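PDB 4TQJ: lectin 2, which recognises glycans that end in a non-reducing terminal N-acetylglucosamine, as a lectin built on a beta-propeller. Local coordinates for residues A[266-271]-A[315-320]; A[289-294]-A[308-313]; A[233-238]-A[251-256]. The protein carries 1 engineered substitution. All coordinates share one frame; numbering follows the deposited sequence.

Seven antiparallel sheets make up this all-beta chain as the blades of a propeller, and the three contacts illustrate how a repeated blade is braced within itself and against the next. Contact 3 comes first along the chain and joins a loop to the third strand inside blade 230-269. Contact 2 makes the corresponding join in blade 285-324, and is nested within the chain loop that contact 1 closes from the outer strand of one blade to the other blade. Their centres lie only about 11 to 12 Å apart. Contacts 2 and 3 also meet directly: Asn311 ND2 hydrogen-bonds to Leu235 O at 2.8 Å, so the intrablade turns also contribute to the seam between blades.

Contact 1 of 3, residues A[266-271]-A[315-320]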
loop_
_atom_site.group_PDB
_atom_site.type_symbol
_atom_site.label_atom_id
_atom_site.label_comp_id
_atom_site.label_asym_id
_atom_site.label_seq_id
_atom_site.Cartn_x
_atom_site.Cartn_y
_atom_site.Cartn_z
ATOM N N LYS A 266 38.552 -1.051 -7.820
ATOM C CA LYS A 266 38.812 -2.200 -8.686
ATOM C C LYS A 266 37.820 -2.312 -9.839
ATOM O O LYS A 266 36.662 -1.943 -9.703
ATOM C CB LYS A 266 38.776 -3.497 -7.869
ATOM C CG LYS A 266 39.709 -3.516 -6.667
ATOM C CD LYS A 266 39.684 -4.881 -5.967
ATOM C CE LYS A 266 40.121 -4.767 -4.517
ATOM N NZ LYS A 266 41.039 -5.872 -4.098
ATOM N N LEU A 267 38.286 -2.831 -10.970
ATOM C CA LEU A 267 37.428 -3.081 -12.123
ATOM C C LEU A 267 36.713 -4.414 -11.931
ATOM O O LEU A 267 37.356 -5.464 -11.941
ATOM C CB LEU A 267 38.249 -3.146 -13.415
ATOM C CG LEU A 267 37.368 -3.346 -14.661
ATOM C CD1 LEU A 267 36.808 -2.011 -15.078
ATOM C CD2 LEU A 267 38.106 -3.991 -15.839
ATOM N N VAL A 268 35.394 -4.377 -11.761
ATOM C CA VAL A 268 34.635 -5.589 -11.460
ATOM C C VAL A 268 33.886 -6.161 -12.658
ATOM O O VAL A 268 33.491 -7.322 -12.640
ATOM C CB VAL A 268 33.600 -5.335 -10.356
ATOM C CG1 VAL A 268 34.292 -4.915 -9.043
ATOM C CG2 VAL A 268 32.607 -4.290 -10.813
ATOM N N ILE A 269 33.639 -5.326 -13.667
ATOM C CA ILE A 269 32.913 -5.740 -14.860
ATOM C C ILE A 269 33.570 -5.036 -16.046
ATOM O O ILE A 269 33.728 -3.806 -16.033
ATOM C CB ILE A 269 31.444 -5.289 -14.828
ATOM C CG1 ILE A 269 30.706 -5.836 -13.608
ATOM C CG2 ILE A 269 30.716 -5.702 -16.113
ATOM C CD1 ILE A 269 29.406 -5.100 -13.364
ATOM N N ASN A 270 33.940 -5.797 -17.073
ATOM C CA ASN A 270 34.535 -5.185 -18.260
ATOM C C ASN A 270 33.495 -4.804 -19.321
ATOM O O ASN A 270 33.639 -5.111 -20.509
ATOM C CB ASN A 270 35.673 -6.042 -18.836
ATOM C CG ASN A 270 35.176 -7.275 -19.571
ATOM O OD1 ASN A 270 34.018 -7.681 -19.433
ATOM N ND2 ASN A 270 36.061 -7.884 -20.365
ATOM N N ASP A 271 32.463 -4.094 -18.880
ATOM C CA ASP A 271 31.382 -3.655 -19.760
ATOM C C ASP A 271 30.663 -2.463 -19.134
ATOM O O ASP A 271 30.968 -2.085 -18.008
ATOM C CB ASP A 271 30.385 -4.776 -19.978
ATOM C CG ASP A 271 29.883 -4.841 -21.414
ATOM O OD1 ASP A 271 29.475 -3.799 -21.974
ATOM O OD2 ASP A 271 29.911 -5.948 -21.988
ATOM N N GLY A 315 30.172 -7.807 -3.762
ATOM C CA GLY A 315 30.768 -6.680 -4.462
ATOM C C GLY A 315 31.638 -7.095 -5.641
ATOM O O GLY A 315 32.242 -6.244 -6.310
ATOM N N THR A 316 31.724 -8.399 -5.895
ATOM C CA THR A 316 32.231 -8.879 -7.180
ATOM C C THR A 316 31.033 -9.271 -8.028
ATOM O O THR A 316 29.941 -9.470 -7.503
ATOM C CB THR A 316 33.175 -10.098 -7.064
ATOM O OG1 THR A 316 32.462 -11.214 -6.518
ATOM C CG2 THR A 316 34.386 -9.776 -6.184
ATOM N N PHE A 317 31.247 -9.395 -9.335
ATOM C CA PHE A 317 30.156 -9.547 -10.286
ATOM C C PHE A 317 30.422 -10.627 -11.336
ATOM O O PHE A 317 31.567 -10.867 -11.729
ATOM C CB PHE A 317 29.910 -8.218 -11.016
ATOM C CG PHE A 317 29.281 -7.153 -10.155
ATOM C CD1 PHE A 317 27.920 -6.885 -10.245
ATOM C CD2 PHE A 317 30.050 -6.421 -9.257
ATOM C CE1 PHE A 317 27.324 -5.896 -9.444
ATOM C CE2 PHE A 317 29.477 -5.443 -8.458
ATOM C CZ PHE A 317 28.114 -5.179 -8.550
ATOM N N GLN A 318 29.340 -11.248 -11.794
ATOM C CA GLN A 318 29.348 -12.079 -12.980
ATOM C C GLN A 318 29.481 -11.191 -14.217
ATOM O O GLN A 318 29.288 -9.974 -14.153
ATOM C CB GLN A 318 28.036 -12.877 -13.076
ATOM C CG GLN A 318 27.858 -13.919 -11.989
ATOM C CD GLN A 318 28.835 -15.066 -12.155
ATOM O OE1 GLN A 318 29.099 -15.508 -13.277
ATOM N NE2 GLN A 318 29.397 -15.541 -11.042
ATOM N N SER A 319 29.789 -11.812 -15.347
ATOM C CA SER A 319 29.817 -11.107 -16.625
ATOM C C SER A 319 28.452 -10.536 -17.014
ATOM O O SER A 319 27.399 -11.033 -16.609
ATOM C CB SER A 319 30.323 -12.040 -17.736
ATOM O OG SER A 319 31.683 -12.363 -17.525
ATOM N N ALA A 320 28.482 -9.480 -17.809
ATOM C CA ALA A 320 27.271 -8.885 -18.319
ATOM C C ALA A 320 26.708 -9.785 -19.405
ATOM O O ALA A 320 27.460 -10.332 -20.194
ATOM C CB ALA A 320 27.576 -7.521 -18.879
HETATM O O HOH W 1 33.869 -9.012 -10.381
HETATM O O HOH W 2 32.335 -9.223 -14.057
HETATM O O HOH W 3 31.087 -8.373 -18.638
#
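Val268 and Ile269 pack against the 315-320 loop on backbones running nearly the same way, the directions of 268-271 and 315-320 differing by 22°. The backbones are separated by a layer of side chains and bridging waters, with Val268 CA 5.9 Å from Thr316 CA. Phe317 is the centre of the apolar part. Its CB rests against Ile269 CG1 at 3.6 Å, while Ile269 CD1 makes an off-centre CH-pi contact, 4.2 Å from the ring centroid. Val268 CG2 meets the CD2 corner of the same ring at 3.7 Å. With CG1 of Ile269 set anti to its carbonyl carbon (chi1 -58°), the longer branch extends to the ring. Water makes the polar link: water 1 donates a hydrogen bond to Val268 O and accepts one from Phe317 N, each at 2.8 Å, and water 3 joins Asn270 OD1 to Ala320 N. Asp271 CB touches Ala320 CB at 4.1 Å, and Asp271 OD1 accepts a hydrogen bond from Trp278 NE1. A classic beta bulge places both Val268 and Ile269 opposite Cys251 of strand 251-254. Ile269 and Phe317 both pack on Val298 of strand 297-301 in the next blade, which helps to close the seam.

Contact 2 of 3, residues A[289-294]-A[308-313]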
loop_
_atom_site.group_PDB
_atom_site.type_symbol
_atom_site.label_atom_id
_atom_site.label_comp_id
_atom_site.label_asym_id
_atom_site.label_seq_id
_atom_site.Cartn_x
_atom_site.Cartn_y
_atom_site.Cartn_z
ATOM N N ASP A 289 18.463 -3.868 -7.307
ATOM C CA ASP A 289 18.543 -5.242 -6.813
ATOM C C ASP A 289 17.686 -6.158 -7.668
ATOM O O ASP A 289 16.459 -6.151 -7.557
ATOM C CB ASP A 289 18.117 -5.345 -5.338
ATOM C CG ASP A 289 18.295 -6.754 -4.785
ATOM O OD1 ASP A 289 18.729 -7.636 -5.551
ATOM O OD2 ASP A 289 18.013 -6.981 -3.594
ATOM N N LEU A 290 18.324 -6.935 -8.538
ATOM C CA LEU A 290 17.567 -7.772 -9.463
ATOM C C LEU A 290 17.388 -9.194 -8.949
ATOM O O LEU A 290 16.792 -10.013 -9.628
ATOM C CB LEU A 290 18.205 -7.788 -10.862
ATOM C CG LEU A 290 17.704 -6.747 -11.869
ATOM C CD1 LEU A 290 17.912 -5.309 -11.373
ATOM C CD2 LEU A 290 18.395 -6.947 -13.219
ATOM N N THR A 291 17.881 -9.479 -7.743
ATOM C CA THR A 291 17.795 -10.840 -7.231
ATOM C C THR A 291 17.247 -10.977 -5.811
ATOM O O THR A 291 17.199 -12.076 -5.271
ATOM C CB THR A 291 19.142 -11.539 -7.310
ATOM O OG1 THR A 291 20.087 -10.813 -6.521
ATOM C CG2 THR A 291 19.620 -11.614 -8.780
ATOM N N GLY A 292 16.825 -9.870 -5.209
ATOM C CA GLY A 292 16.206 -9.931 -3.899
ATOM C C GLY A 292 17.161 -10.237 -2.765
ATOM O O GLY A 292 16.728 -10.569 -1.664
ATOM N N ASN A 293 18.461 -10.105 -3.002
ATOM C CA ASN A 293 19.424 -10.356 -1.930
ATOM C C ASN A 293 19.942 -9.114 -1.214
ATOM O O ASN A 293 20.804 -9.219 -0.347
ATOM C CB ASN A 293 20.597 -11.204 -2.420
ATOM C CG ASN A 293 21.428 -10.511 -3.495
ATOM O OD1 ASN A 293 21.165 -9.360 -3.872
ATOM N ND2 ASN A 293 22.452 -11.218 -3.989
ATOM N N GLY A 294 19.419 -7.941 -1.561
ATOM C CA GLY A 294 19.868 -6.702 -0.927
ATOM C C GLY A 294 21.206 -6.186 -1.453
ATOM O O GLY A 294 21.823 -5.301 -0.859
ATOM N N VAL A 308 22.687 -6.967 -18.163
ATOM C CA VAL A 308 22.762 -7.014 -16.710
ATOM C C VAL A 308 24.010 -7.758 -16.276
ATOM O O VAL A 308 24.400 -8.749 -16.897
ATOM C CB VAL A 308 21.529 -7.730 -16.108
ATOM C CG1 VAL A 308 21.764 -8.069 -14.657
ATOM C CG2 VAL A 308 20.247 -6.889 -16.311
ATOM N N ALA A 309 24.650 -7.266 -15.224
ATOM C CA ALA A 309 25.692 -8.030 -14.553
ATOM C C ALA A 309 25.249 -8.211 -13.115
ATOM O O ALA A 309 24.992 -7.236 -12.414
ATOM C CB ALA A 309 27.031 -7.324 -14.616
ATOM N N LEU A 310 25.136 -9.460 -12.690
ATOM C CA LEU A 310 24.688 -9.775 -11.340
ATOM C C LEU A 310 25.829 -9.835 -10.329
ATOM O O LEU A 310 26.887 -10.418 -10.587
ATOM C CB LEU A 310 23.924 -11.096 -11.326
ATOM C CG LEU A 310 22.643 -11.139 -12.160
ATOM C CD1 LEU A 310 22.049 -12.543 -12.110
ATOM C CD2 LEU A 310 21.628 -10.076 -11.689
ATOM N N ASN A 311 25.581 -9.220 -9.175
ATOM C CA ASN A 311 26.476 -9.203 -8.027
ATOM C C ASN A 311 26.524 -10.594 -7.414
ATOM O O ASN A 311 25.480 -11.214 -7.210
ATOM C CB ASN A 311 25.912 -8.205 -7.006
ATOM C CG ASN A 311 26.885 -7.864 -5.891
ATOM O OD1 ASN A 311 27.640 -8.710 -5.418
ATOM N ND2 ASN A 311 26.847 -6.605 -5.447
ATOM N N ASN A 312 27.723 -11.094 -7.132
ATOM C CA ASN A 312 27.867 -12.418 -6.531
ATOM C C ASN A 312 27.373 -12.375 -5.078
ATOM O O ASN A 312 27.121 -13.413 -4.450
ATOM C CB ASN A 312 29.334 -12.907 -6.617
ATOM C CG ASN A 312 29.749 -13.259 -8.043
ATOM O OD1 ASN A 312 29.010 -13.933 -8.761
ATOM N ND2 ASN A 312 30.930 -12.790 -8.465
ATOM N N GLY A 313 27.238 -11.159 -4.555
ATOM C CA GLY A 313 26.780 -10.950 -3.198
ATOM C C GLY A 313 27.817 -10.258 -2.332
ATOM O O GLY A 313 27.533 -9.868 -1.203
HETATM O O HOH W 4 22.798 -9.984 -6.771
#
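Leu290, Leu310 and Asn293 supply much of the surface buried between loop 289-294 and segment 308-313, whose touching parts run only 4° apart. Leu290 meets Val308 tip to tip, its CD2 lying 3.6 Å from Val308 CG2 and slightly farther from CG1. Leu310 slants across Thr291: its CD2 reaches Thr291 CG2 at 3.9 Å and also nears Leu290 CB. A first torsion that sets Leu310 CG anti to the carbonyl carbon (chi1 -62°) and an extended second one carry this methyl toward the loop. At the polar end, Asn293 ND2 donates to water 4 over 3.1 Å, and the water probably donates to Asn311 O, 3.0 Å away. Asp289 shapes the loop from within. Its OD1 accepts Thr291 N at 3.0 Å in an Asx turn, and its OD2 takes Gly294 N at 2.7 Å, both donors standing well out of the carboxylate plane. Asn311 makes a second Asx turn, with OD1 gripping Gly313 N at 2.6 Å. A glycine-containing loop organised by an Asx turn at Asp289, between the first two strands of a blade and packed on the third and the residues after it, is consistent with the FG-GAP-like repeat of beta-propellers.

Contact 3 of 3, residues A[233-238]-A[251-256]; sequences ADLTGD and CWVALN
The carboxylate of Asp238 stands by the backbone of Asn256, its OD2 4.3 Å from Asn256 O, a mere proximity of two acceptor oxygens, while OD1 is bonded to Thr240 N. A second flat group, the carboxylate of Asp234, organises the loop behind: its OD1 accepts Thr236 N at 3.0 Å and Gly237 N at 2.9 Å. Both donors stand well out of the plane on one face. The first bond makes an Asx turn and the pair an Asx motif, in the loop of a propeller blade that joins strand 230-233 to strand 242-246. Asp234 OD2 is held by Gly239 N and by Thr1 N, which, if charged, would probably ease the repulsion between Asp234 and the nearby carboxylate of Asp242. So gripped, the loop presents Leu235 and Thr236 to segment 251-256. Thr236 CG2 and Leu255 CD2 meet at 3.8 Å as the side chains slant past one another, and Leu235 CB lies a little farther from the same leucine methyl. Deeper in the blade Leu235 CD1 approaches Val253 CB at 4.3 Å, and Ile244 of the intervening strand touches both residues. Thr236 has OG1 set between its backbone N and carbonyl carbon (chi1 62°), which turns the methyl to Leu255 and leaves the hydroxyl to bind water 5. OG1 donates to it at 2.6 Å, and the water in turn donates a hydrogen bond to Asn256 O at 2.8 Å.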
loop_
_atom_site.group_PDB
_atom_site.type_symbol
_atom_site.label_atom_id
_atom_site.label_comp_id
_atom_site.label_asym_id
_atom_site.label_seq_id
_atom_site.Cartn_x
_atom_site.Cartn_y
_atom_site.Cartn_z
ATOM N N ALA A 233 25.365 2.733 -3.548
ATOM C CA ALA A 233 24.432 1.623 -3.427
ATOM C C ALA A 233 25.086 0.531 -2.623
ATOM O O ALA A 233 26.292 0.353 -2.704
ATOM C CB ALA A 233 24.053 1.099 -4.821
ATOM N N ASP A 234 24.298 -0.199 -1.842
ATOM C CA ASP A 234 24.835 -1.318 -1.097
ATOM C C ASP A 234 25.087 -2.487 -2.031
ATOM O O ASP A 234 24.142 -3.067 -2.565
ATOM C CB ASP A 234 23.870 -1.751 -0.002
ATOM C CG ASP A 234 24.483 -2.762 0.930
ATOM O OD1 ASP A 234 25.683 -3.077 0.746
ATOM O OD2 ASP A 234 23.779 -3.219 1.858
ATOM N N LEU A 235 26.366 -2.824 -2.205
ATOM C CA LEU A 235 26.799 -3.924 -3.061
ATOM C C LEU A 235 27.278 -5.142 -2.261
ATOM O O LEU A 235 27.704 -6.137 -2.842
ATOM C CB LEU A 235 27.948 -3.443 -3.964
ATOM C CG LEU A 235 27.646 -2.190 -4.799
ATOM C CD1 LEU A 235 28.834 -1.819 -5.698
ATOM C CD2 LEU A 235 26.386 -2.362 -5.616
ATOM N N THR A 236 27.227 -5.064 -0.936
ATOM C CA THR A 236 27.692 -6.183 -0.105
ATOM C C THR A 236 26.619 -6.730 0.829
ATOM O O THR A 236 26.777 -7.804 1.399
ATOM C CB THR A 236 28.867 -5.774 0.749
ATOM O OG1 THR A 236 28.451 -4.723 1.631
ATOM C CG2 THR A 236 30.012 -5.292 -0.146
ATOM N N GLY A 237 25.522 -6.002 0.981
ATOM C CA GLY A 237 24.456 -6.469 1.847
ATOM C C GLY A 237 24.613 -6.092 3.303
ATOM O O GLY A 237 23.757 -6.446 4.114
ATOM N N ASP A 238 25.677 -5.363 3.644
ATOM C CA ASP A 238 25.882 -4.919 5.029
ATOM C C ASP A 238 25.039 -3.704 5.409
ATOM O O ASP A 238 25.126 -3.213 6.533
ATOM C CB ASP A 238 27.359 -4.634 5.317
ATOM C CG ASP A 238 27.804 -3.264 4.836
ATOM O OD1 ASP A 238 27.138 -2.659 3.975
ATOM O OD2 ASP A 238 28.844 -2.785 5.310
ATOM N N CYS A 251 33.104 -1.147 -15.299
ATOM C CA CYS A 251 32.634 -0.687 -13.988
ATOM C C CYS A 251 33.680 -0.864 -12.897
ATOM O O CYS A 251 34.209 -1.965 -12.688
ATOM C CB CYS A 251 31.360 -1.422 -13.563
ATOM S SG CYS A 251 30.014 -1.300 -14.727
ATOM N N TRP A 252 33.951 0.236 -12.207
ATOM C CA TRP A 252 34.903 0.289 -11.111
ATOM C C TRP A 252 34.149 0.435 -9.791
ATOM O O TRP A 252 33.227 1.246 -9.704
ATOM C CB TRP A 252 35.776 1.525 -11.290
ATOM C CG TRP A 252 36.718 1.407 -12.441
ATOM C CD1 TRP A 252 36.492 1.778 -13.741
ATOM C CD2 TRP A 252 38.050 0.889 -12.393
ATOM N NE1 TRP A 252 37.608 1.507 -14.507
ATOM C CE2 TRP A 252 38.579 0.968 -13.700
ATOM C CE3 TRP A 252 38.849 0.370 -11.368
ATOM C CZ2 TRP A 252 39.874 0.538 -14.012
ATOM C CZ3 TRP A 252 40.137 -0.070 -11.681
ATOM C CH2 TRP A 252 40.637 0.029 -12.991
ATOM N N VAL A 253 34.523 -0.337 -8.771
ATOM C CA VAL A 253 33.957 -0.108 -7.449
ATOM C C VAL A 253 34.979 0.011 -6.322
ATOM O O VAL A 253 36.097 -0.514 -6.405
ATOM C CB VAL A 253 32.816 -1.117 -7.054
ATOM C CG1 VAL A 253 32.248 -1.854 -8.254
ATOM C CG2 VAL A 253 33.279 -2.064 -5.973
ATOM N N ALA A 254 34.576 0.739 -5.288
ATOM C CA ALA A 254 35.314 0.799 -4.044
ATOM C C ALA A 254 34.325 0.466 -2.930
ATOM O O ALA A 254 33.287 1.135 -2.779
ATOM C CB ALA A 254 35.896 2.173 -3.842
ATOM N N LEU A 255 34.649 -0.556 -2.146
ATOM C CA LEU A 255 33.726 -1.053 -1.143
ATOM C C LEU A 255 33.887 -0.356 0.217
ATOM O O LEU A 255 35.004 -0.089 0.682
ATOM C CB LEU A 255 33.854 -2.567 -1.004
ATOM C CG LEU A 255 33.603 -3.444 -2.240
ATOM C CD1 LEU A 255 33.999 -4.874 -1.914
ATOM C CD2 LEU A 255 32.142 -3.377 -2.708
ATOM N N ASN A 256 32.743 -0.059 0.823
ATOM C CA ASN A 256 32.628 0.530 2.150
ATOM C C ASN A 256 32.915 -0.546 3.183
ATOM O O ASN A 256 32.384 -1.647 3.077
ATOM C CB ASN A 256 31.189 1.045 2.340
ATOM C CG ASN A 256 31.022 1.918 3.581
ATOM O OD1 ASN A 256 31.685 1.725 4.607
ATOM N ND2 ASN A 256 30.120 2.882 3.490
HETATM O O HOH W 5 29.854 -2.546 2.164
#